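Local structure of putative HpcE protein (Mycolicibacterium smegmatis, 6V77) at residues 57-65 with 177-185; 132-141 with 219-230. The protein is of unknown function but belongs to the beta-rich FAH superfamily and binds a zinc ion in this crystal, where it forms a dimer. All coordinates share one frame; numbering follows the deposited sequence. Where two conformers were deposited one is given.

Contact 1 (57-65 with 177-185); sequences ARVGTIGSP and SPIGPELVT
Pro65 sets its ring into the bend of the chain between Ile179 and Leu183; CB meets one arm of that bend and CG and CD the other. CB faces CB of Leu183 at 3.9 Å, and CG lies against the CG2 branch of Ile179. CD, beside the ring nitrogen, comes to 3.4 Å from the carbonyl O of Ile179 and packs on CG2 of the same residue at 3.7 Å. Ile179 holds CG1 beside its own backbone N (chi1 -53°), which leaves CG2 to the proline while CB and CD1 run past OG of Ser64. That hydroxyl is engaged by the backbone N of Ala66 and meets the isoleucine only by packing. The Ile179 carbonyl also receives a nearly straight CA-H...O contact from CA of Ser64, at 3.5 Å. One water bridges the backbones, donating to Gly63 O at 2.8 Å and to Pro181 O at 2.7 Å. Beside it, Ile62 and Pro181 lie alongside each other and point the same way, with CG2 of Ile62 4.1 Å from CB of Pro181. At the partly exposed end of the contact, in the conformer described here, Arg58 forms a salt bridge to Glu182: NH1 reaches OE2 at 2.8 Å (N-H...O 157°) on the syn side, with the two flat groups only 28° apart. NE adds a weak bond to the same oxygen, and Arg2 holds OE1, so the carboxylate is gripped between two arginines. Pro181, preceded by a cis peptide, marks the corner between the strand segments 177-180 and 182-185. Strand 2-6 pairs antiparallel with both 62-63 and 177-185, and the contact therefore sits where the bent strand of the FAH-superfamily beta fold meets the amino-terminal strands.

Contact 2 (132-141 with 219-230); sequences GRNIPEDRAW and SNLIAYLSDTVE. With EDO (1,2-ethanediol), chain J.
Arg133 lays one face of its guanidinium over the backbone of Val229 and Glu230, with CZ 3.5 Å from Glu230 N. The extended chain carries NH1 to Thr228 O at 2.9 Å, a weak bond, while three waters meet the group in its plane; one of them links NH2 to OE1 of Glu230. A 1,2-ethanediol also donates to Thr228 O and is bound by His173 and Ala174 of the second subunit. Next along, Asn134 N bonds almost straight (172°) to Ser226 O at 2.8 Å, approaching from above the carbonyl plane. Ser226 OG, turned between its backbone N and carbonyl carbon (chi1 74°), accepts from Ile135 N at 2.9 Å. Residues 132-141 belong to the connection between antiparallel strands 118-128 and 144-155 of the FAH-family beta domain, and they run along one flank of helix 218-226, whose Leu221 and Leu225 pack on strand 72-76. On the flank facing 132-141, the apolar part of the fit is made by CG2 of Ile222, which touches CG2 of Ile135 at 3.9 Å and CB of Ala140 at 3.8 Å. Farther out, Asn220 ND2 donates to Glu137 OE1 at 3.2 Å from above the carboxylate plane, the two flat groups standing 88° apart. Trp141 brings CD1 to 3.4 Å from Ser219 OG, while its NE1 is bonded to Asp193.

Contacts 1 and 2 lie on opposite sides of the chain's centre, their centres 26 Å apart and their nearest atoms about 7 Å from each other. Strand 144-155 relates them: Pro65 and Ile179 of contact 1 touch its Ser148, whereas Ile222 and Trp141 of contact 2 pack on Val144 and Val147. The same strand carries Asp152, which binds the zinc ion together with Glu121 and Glu123 of strand 118-128, and the loop of contact 2 connects these two strands. From contact 1, the side chain of Ile179 is about 12 Å from the zinc. Only contact 2 is touched by the second subunit.

Contact 1 (57-65 with 177-185)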
loop_
_atom_site.group_PDB
_atom_site.type_symbol
_atom_site.label_atom_id
_atom_site.label_comp_id
_atom_site.label_asym_id
_atom_site.label_seq_id
_atom_site.Cartn_x
_atom_site.Cartn_y
_atom_site.Cartn_z
ATOM N N ALA B 57 4.250 30.152 16.367
ATOM C CA ALA B 57 4.408 29.040 17.294
ATOM C C ALA B 57 3.810 27.760 16.721
ATOM O O ALA B 57 2.782 27.785 16.046
ATOM C CB ALA B 57 3.738 29.363 18.631
ATOM N N ARG B 58 4.468 26.635 16.989
ATOM C CA ARG B 58 3.943 25.326 16.616
ATOM C C ARG B 58 2.671 25.061 17.409
ATOM O O ARG B 58 2.736 24.908 18.625
ATOM C CB ARG B 58 4.968 24.237 16.928
ATOM C CG ARG B 58 5.984 23.886 15.865
ATOM C CD ARG B 58 6.952 22.860 16.455
ATOM N NE ARG B 58 8.157 22.620 15.652
ATOM C CZ ARG B 58 9.168 23.478 15.539
ATOM N NH1 ARG B 58 10.228 23.163 14.808
ATOM N NH2 ARG B 58 9.109 24.663 16.122
ATOM N N VAL B 59 1.517 24.990 16.743
ATOM C CA VAL B 59 0.285 24.596 17.423
ATOM C C VAL B 59 -0.501 23.680 16.502
ATOM O O VAL B 59 -0.377 23.746 15.279
ATOM C CB VAL B 59 -0.594 25.793 17.857
ATOM C CG1 VAL B 59 0.088 26.603 18.964
ATOM C CG2 VAL B 59 -0.950 26.658 16.663
ATOM N N GLY B 60 -1.298 22.810 17.104
ATOM C CA GLY B 60 -2.101 21.848 16.377
ATOM C C GLY B 60 -1.547 20.439 16.509
ATOM O O GLY B 60 -0.493 20.197 17.101
ATOM N N THR B 61 -2.299 19.504 15.934
ATOM C CA THR B 61 -1.883 18.110 15.882
ATOM C C THR B 61 -0.686 17.969 14.959
ATOM O O THR B 61 -0.749 18.386 13.803
ATOM C CB THR B 61 -3.015 17.230 15.351
ATOM O OG1 THR B 61 -4.169 17.342 16.192
ATOM C CG2 THR B 61 -2.571 15.768 15.282
ATOM N N ILE B 62 0.389 17.352 15.445
ATOM C CA ILE B 62 1.510 17.015 14.572
ATOM C C ILE B 62 1.136 15.753 13.808
ATOM O O ILE B 62 0.969 14.683 14.402
ATOM C CB ILE B 62 2.813 16.818 15.364
ATOM C CG1 ILE B 62 3.170 18.069 16.179
ATOM C CG2 ILE B 62 3.940 16.426 14.407
ATOM C CD1 ILE B 62 4.529 17.978 16.928
ATOM N N GLY B 63 0.983 15.878 12.487
ATOM C CA GLY B 63 0.697 14.735 11.645
ATOM C C GLY B 63 1.962 14.113 11.096
ATOM O O GLY B 63 3.073 14.611 11.288
ATOM N N SER B 64 1.789 12.993 10.399
ATOM C CA SER B 64 2.930 12.439 9.685
ATOM C C SER B 64 3.414 13.449 8.653
ATOM O O SER B 64 2.594 14.101 7.987
ATOM C CB SER B 64 2.567 11.135 8.976
ATOM O OG SER B 64 3.592 10.813 8.045
ATOM N N PRO B 65 4.731 13.609 8.482
ATOM C CA PRO B 65 5.213 14.475 7.397
ATOM C C PRO B 65 4.867 13.936 6.013
ATOM O O PRO B 65 4.902 14.701 5.044
ATOM C CB PRO B 65 6.733 14.536 7.626
ATOM C CG PRO B 65 7.049 13.328 8.473
ATOM C CD PRO B 65 5.818 13.024 9.291
ATOM N N SER B 177 1.705 3.005 12.782
ATOM C CA SER B 177 2.756 3.567 11.930
ATOM C C SER B 177 2.926 5.059 12.181
ATOM O O SER B 177 2.735 5.879 11.275
ATOM C CB SER B 177 2.448 3.301 10.454
ATOM O OG SER B 177 2.065 1.945 10.301
ATOM N N PRO B 178 3.308 5.457 13.394
ATOM C CA PRO B 178 3.574 6.877 13.627
ATOM C C PRO B 178 4.882 7.295 12.976
ATOM O O PRO B 178 5.877 6.563 13.009
ATOM C CB PRO B 178 3.658 6.977 15.160
ATOM C CG PRO B 178 4.250 5.647 15.560
ATOM C CD PRO B 178 3.604 4.633 14.589
ATOM N N ILE B 179 4.873 8.491 12.385
ATOM C CA ILE B 179 6.041 9.075 11.739
ATOM C C ILE B 179 6.115 10.528 12.164
ATOM O O ILE B 179 5.100 11.229 12.133
ATOM C CB ILE B 179 5.955 9.003 10.195
ATOM C CG1 ILE B 179 5.673 7.577 9.719
ATOM C CG2 ILE B 179 7.252 9.574 9.562
ATOM C CD1 ILE B 179 5.336 7.493 8.218
ATOM N N GLY B 180 7.306 10.993 12.543
ATOM C CA GLY B 180 7.474 12.377 12.915
ATOM C C GLY B 180 8.513 12.572 13.995
ATOM O O GLY B 180 9.291 11.663 14.301
ATOM N N PRO B 181 8.562 13.779 14.593
ATOM C CA PRO B 181 7.634 14.888 14.342
ATOM C C PRO B 181 7.915 15.675 13.064
ATOM O O PRO B 181 6.997 16.306 12.541
ATOM C CB PRO B 181 7.840 15.791 15.563
ATOM C CG PRO B 181 9.269 15.548 15.946
ATOM C CD PRO B 181 9.474 14.070 15.715
ATOM N N GLU B 182 9.153 15.646 12.581
ATOM C CA GLU B 182 9.572 16.511 11.482
ATOM C C GLU B 182 10.245 15.709 10.393
ATOM O O GLU B 182 10.850 14.671 10.653
ATOM C CB GLU B 182 10.542 17.593 11.975
ATOM C CG GLU B 182 9.869 18.554 12.896
ATOM C CD GLU B 182 10.810 19.537 13.568
ATOM O OE1 GLU B 182 12.053 19.386 13.506
ATOM O OE2 GLU B 182 10.271 20.471 14.181
ATOM N N LEU B 183 10.142 16.208 9.159
ATOM C CA LEU B 183 10.979 15.713 8.083
ATOM C C LEU B 183 12.259 16.526 8.106
ATOM O O LEU B 183 12.200 17.758 8.197
ATOM C CB LEU B 183 10.287 15.854 6.729
ATOM C CG LEU B 183 11.030 15.207 5.555
ATOM C CD1 LEU B 183 10.796 13.722 5.540
ATOM C CD2 LEU B 183 10.568 15.817 4.237
ATOM N N VAL B 184 13.402 15.848 8.021
ATOM C CA VAL B 184 14.714 16.492 8.083
ATOM C C VAL B 184 15.447 16.197 6.782
ATOM O O VAL B 184 15.662 15.024 6.451
ATOM C CB VAL B 184 15.536 15.994 9.284
ATOM C CG1 VAL B 184 16.849 16.771 9.392
ATOM C CG2 VAL B 184 14.720 16.134 10.571
ATOM N N THR B 185 15.838 17.241 6.042
ATOM C CA THR B 185 16.459 16.961 4.755
ATOM C C THR B 185 17.885 16.446 4.953
ATOM O O THR B 185 18.498 16.617 6.009
ATOM C CB THR B 185 16.455 18.199 3.851
ATOM O OG1 THR B 185 17.128 19.287 4.490
ATOM C CG2 THR B 185 15.027 18.615 3.503
HETATM O O HOH W 1 5.129 16.282 10.529
#

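Contact 2 (132-141 with 219-230)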
loop_
_atom_site.group_PDB
_atom_site.type_symbol
_atom_site.label_atom_id
_atom_site.label_comp_id
_atom_site.label_asym_id
_atom_site.label_seq_id
_atom_site.Cartn_x
_atom_site.Cartn_y
_atom_site.Cartn_z
ATOM N N GLY B 132 10.956 6.856 -9.561
ATOM C CA GLY B 132 11.452 6.168 -10.733
ATOM C C GLY B 132 11.725 4.692 -10.542
ATOM O O GLY B 132 11.682 4.159 -9.430
ATOM N N ARG B 133 11.982 4.032 -11.658
ATOM C CA ARG B 133 12.452 2.661 -11.729
ATOM C C ARG B 133 13.952 2.669 -11.985
ATOM O O ARG B 133 14.477 3.583 -12.623
ATOM C CB ARG B 133 11.738 1.897 -12.859
ATOM C CG ARG B 133 10.246 1.696 -12.605
ATOM C CD ARG B 133 9.598 0.854 -13.713
ATOM N NE ARG B 133 8.155 0.793 -13.508
ATOM C CZ ARG B 133 7.567 -0.139 -12.758
ATOM N NH1 ARG B 133 8.301 -1.096 -12.197
ATOM N NH2 ARG B 133 6.251 -0.126 -12.592
ATOM N N ASN B 134 14.634 1.644 -11.480
ATOM C CA ASN B 134 16.069 1.466 -11.707
ATOM C C ASN B 134 16.861 2.709 -11.307
ATOM O O ASN B 134 17.686 3.236 -12.071
ATOM C CB ASN B 134 16.339 1.089 -13.165
ATOM C CG ASN B 134 15.496 -0.073 -13.608
ATOM O OD1 ASN B 134 15.646 -1.195 -13.097
ATOM N ND2 ASN B 134 14.565 0.186 -14.512
ATOM N N ILE B 135 16.596 3.179 -10.096
ATOM C CA ILE B 135 17.397 4.253 -9.497
ATOM C C ILE B 135 18.748 3.679 -9.073
ATOM O O ILE B 135 18.788 2.666 -8.339
ATOM C CB ILE B 135 16.657 4.853 -8.299
ATOM C CG1 ILE B 135 15.307 5.429 -8.720
ATOM C CG2 ILE B 135 17.495 5.915 -7.576
ATOM C CD1 ILE B 135 14.399 5.736 -7.516
ATOM N N PRO B 136 19.863 4.253 -9.513
ATOM C CA PRO B 136 21.163 3.663 -9.187
ATOM C C PRO B 136 21.509 3.901 -7.736
ATOM O O PRO B 136 21.206 4.955 -7.169
ATOM C CB PRO B 136 22.139 4.388 -10.123
ATOM C CG PRO B 136 21.436 5.640 -10.504
ATOM C CD PRO B 136 19.976 5.324 -10.525
ATOM N N GLU B 137 22.163 2.902 -7.140
ATOM C CA GLU B 137 22.501 2.996 -5.727
ATOM C C GLU B 137 23.377 4.213 -5.450
ATOM O O GLU B 137 23.190 4.907 -4.441
ATOM C CB GLU B 137 23.192 1.700 -5.292
ATOM C CG GLU B 137 23.377 1.557 -3.805
ATOM C CD GLU B 137 23.821 0.157 -3.394
ATOM O OE1 GLU B 137 23.440 -0.833 -4.055
ATOM O OE2 GLU B 137 24.547 0.048 -2.393
ATOM N N ASP B 138 24.315 4.524 -6.355
ATOM C CA ASP B 138 25.244 5.600 -6.027
ATOM C C ASP B 138 24.617 6.981 -6.154
ATOM O O ASP B 138 25.270 7.967 -5.808
ATOM C CB ASP B 138 26.531 5.493 -6.868
ATOM C CG ASP B 138 26.301 5.633 -8.370
ATOM O OD1 ASP B 138 25.163 5.843 -8.821
ATOM O OD2 ASP B 138 27.299 5.538 -9.115
ATOM N N ARG B 139 23.372 7.079 -6.622
ATOM C CA ARG B 139 22.646 8.343 -6.663
ATOM C C ARG B 139 21.446 8.371 -5.726
ATOM O O ARG B 139 20.712 9.362 -5.717
ATOM C CB ARG B 139 22.167 8.641 -8.094
ATOM C CG ARG B 139 23.278 8.643 -9.153
ATOM C CD ARG B 139 24.011 9.973 -9.206
ATOM N NE ARG B 139 23.214 11.003 -9.869
ATOM C CZ ARG B 139 23.578 12.277 -9.990
ATOM N NH1 ARG B 139 24.733 12.698 -9.491
ATOM N NH2 ARG B 139 22.780 13.133 -10.610
ATOM N N ALA B 140 21.216 7.319 -4.938
ATOM C CA ALA B 140 19.892 7.150 -4.336
ATOM C C ALA B 140 19.548 8.267 -3.354
ATOM O O ALA B 140 18.384 8.670 -3.258
ATOM C CB ALA B 140 19.791 5.788 -3.645
ATOM N N TRP B 141 20.524 8.755 -2.582
ATOM C CA TRP B 141 20.181 9.788 -1.600
ATOM C C TRP B 141 19.694 11.057 -2.281
ATOM O O TRP B 141 18.919 11.815 -1.693
ATOM C CB TRP B 141 21.370 10.118 -0.698
ATOM C CG TRP B 141 21.541 9.203 0.507
ATOM C CD1 TRP B 141 22.570 8.327 0.719
ATOM C CD2 TRP B 141 20.692 9.112 1.669
ATOM N NE1 TRP B 141 22.401 7.683 1.928
ATOM C CE2 TRP B 141 21.262 8.147 2.531
ATOM C CE3 TRP B 141 19.510 9.750 2.063
ATOM C CZ2 TRP B 141 20.698 7.820 3.780
ATOM C CZ3 TRP B 141 18.948 9.416 3.283
ATOM C CH2 TRP B 141 19.544 8.461 4.132
ATOM N N SER B 219 20.550 3.542 0.483
ATOM C CA SER B 219 20.755 3.594 -0.965
ATOM C C SER B 219 20.478 2.244 -1.601
ATOM O O SER B 219 19.938 2.164 -2.708
ATOM C CB SER B 219 22.186 4.032 -1.290
ATOM O OG SER B 219 22.400 5.371 -0.902
ATOM N N ASN B 220 20.882 1.173 -0.926
ATOM C CA ASN B 220 20.655 -0.160 -1.464
ATOM C C ASN B 220 19.169 -0.489 -1.486
ATOM O O ASN B 220 18.675 -1.086 -2.447
ATOM C CB ASN B 220 21.429 -1.186 -0.637
ATOM C CG ASN B 220 21.250 -2.595 -1.150
ATOM O OD1 ASN B 220 20.336 -3.300 -0.739
ATOM N ND2 ASN B 220 22.110 -3.005 -2.076
ATOM N N LEU B 221 18.446 -0.121 -0.426
ATOM C CA LEU B 221 16.999 -0.320 -0.404
ATOM C C LEU B 221 16.321 0.367 -1.587
ATOM O O LEU B 221 15.473 -0.223 -2.260
ATOM C CB LEU B 221 16.421 0.213 0.903
ATOM C CG LEU B 221 16.794 -0.540 2.183
ATOM C CD1 LEU B 221 16.222 0.217 3.386
ATOM C CD2 LEU B 221 16.287 -2.004 2.146
ATOM N N ILE B 222 16.660 1.633 -1.828
ATOM C CA ILE B 222 16.025 2.383 -2.914
ATOM C C ILE B 222 16.322 1.726 -4.254
ATOM O O ILE B 222 15.416 1.499 -5.069
ATOM C CB ILE B 222 16.480 3.850 -2.871
ATOM C CG1 ILE B 222 15.826 4.550 -1.663
ATOM C CG2 ILE B 222 16.200 4.548 -4.202
ATOM C CD1 ILE B 222 16.508 5.882 -1.299
ATOM N N ALA B 223 17.594 1.399 -4.500
ATOM C CA ALA B 223 17.973 0.717 -5.735
ATOM C C ALA B 223 17.222 -0.600 -5.891
ATOM O O ALA B 223 16.633 -0.879 -6.947
ATOM C CB ALA B 223 19.486 0.478 -5.754
ATOM N N TYR B 224 17.230 -1.419 -4.840
ATOM C CA TYR B 224 16.599 -2.736 -4.886
ATOM C C TYR B 224 15.106 -2.631 -5.165
ATOM O O TYR B 224 14.594 -3.272 -6.092
ATOM C CB TYR B 224 16.859 -3.470 -3.564
ATOM C CG TYR B 224 16.246 -4.850 -3.524
ATOM C CD1 TYR B 224 16.855 -5.911 -4.175
ATOM C CD2 TYR B 224 15.057 -5.085 -2.844
ATOM C CE1 TYR B 224 16.286 -7.179 -4.159
ATOM C CE2 TYR B 224 14.477 -6.361 -2.811
ATOM C CZ TYR B 224 15.104 -7.394 -3.482
ATOM O OH TYR B 224 14.576 -8.659 -3.476
ATOM N N LEU B 225 14.388 -1.826 -4.373
ATOM C CA LEU B 225 12.956 -1.653 -4.593
ATOM C C LEU B 225 12.669 -1.214 -6.029
ATOM O O LEU B 225 11.776 -1.757 -6.686
ATOM C CB LEU B 225 12.390 -0.633 -3.613
ATOM C CG LEU B 225 12.291 -1.125 -2.168
ATOM C CD1 LEU B 225 11.942 0.032 -1.266
ATOM C CD2 LEU B 225 11.269 -2.255 -2.059
ATOM N N SER B 226 13.412 -0.211 -6.512
ATOM C CA SER B 226 13.132 0.393 -7.813
ATOM C C SER B 226 13.478 -0.526 -8.971
ATOM O O SER B 226 13.095 -0.236 -10.121
ATOM C CB SER B 226 13.901 1.708 -7.952
ATOM O OG SER B 226 15.281 1.442 -8.160
ATOM N N ASP B 227 14.155 -1.638 -8.700
ATOM C CA ASP B 227 14.355 -2.634 -9.741
ATOM C C ASP B 227 13.121 -3.479 -10.006
ATOM O O ASP B 227 13.100 -4.194 -11.015
ATOM C CB ASP B 227 15.541 -3.521 -9.382
ATOM C CG ASP B 227 16.880 -2.819 -9.658
ATOM O OD1 ASP B 227 16.883 -1.818 -10.420
ATOM O OD2 ASP B 227 17.919 -3.253 -9.121
ATOM N N THR B 228 12.094 -3.393 -9.151
ATOM C CA THR B 228 10.818 -4.075 -9.377
ATOM C C THR B 228 9.644 -3.121 -9.495
ATOM O O THR B 228 8.813 -3.297 -10.394
ATOM C CB THR B 228 10.548 -5.083 -8.241
ATOM O OG1 THR B 228 11.591 -6.065 -8.228
ATOM C CG2 THR B 228 9.190 -5.787 -8.440
ATOM N N VAL B 229 9.554 -2.117 -8.621
ATOM C CA VAL B 229 8.449 -1.160 -8.594
ATOM C C VAL B 229 8.926 0.196 -9.118
ATOM O O VAL B 229 10.123 0.474 -9.203
ATOM C CB VAL B 229 7.866 -0.988 -7.176
ATOM C CG1 VAL B 229 7.296 -2.322 -6.679
ATOM C CG2 VAL B 229 8.941 -0.448 -6.200
ATOM N N GLU B 230 7.965 1.057 -9.458
ATOM C CA GLU B 230 8.262 2.478 -9.651
ATOM C C GLU B 230 8.059 3.188 -8.318
ATOM O O GLU B 230 6.936 3.255 -7.818
ATOM C CB GLU B 230 7.371 3.100 -10.724
ATOM C CG GLU B 230 7.688 4.602 -10.975
ATOM C CD GLU B 230 6.708 5.247 -11.946
ATOM O OE1 GLU B 230 5.851 4.536 -12.512
ATOM O OE2 GLU B 230 6.785 6.479 -12.133
HETATM C C1 EDO J . 11.081 -4.842 -13.899
HETATM O O1 EDO J . 10.836 -6.248 -13.764
HETATM C C2 EDO J . 9.743 -4.122 -13.936
HETATM O O2 EDO J . 9.018 -4.529 -12.776
HETATM O O HOH W 2 11.112 -1.495 -11.841
HETATM O O HOH W 3 7.947 3.309 -14.879
HETATM O O HOH W 4 5.084 2.197 -13.825
HETATM O O HOH W 5 18.608 0.287 -9.497
HETATM O O HOH W 6 23.387 7.256 -2.693
#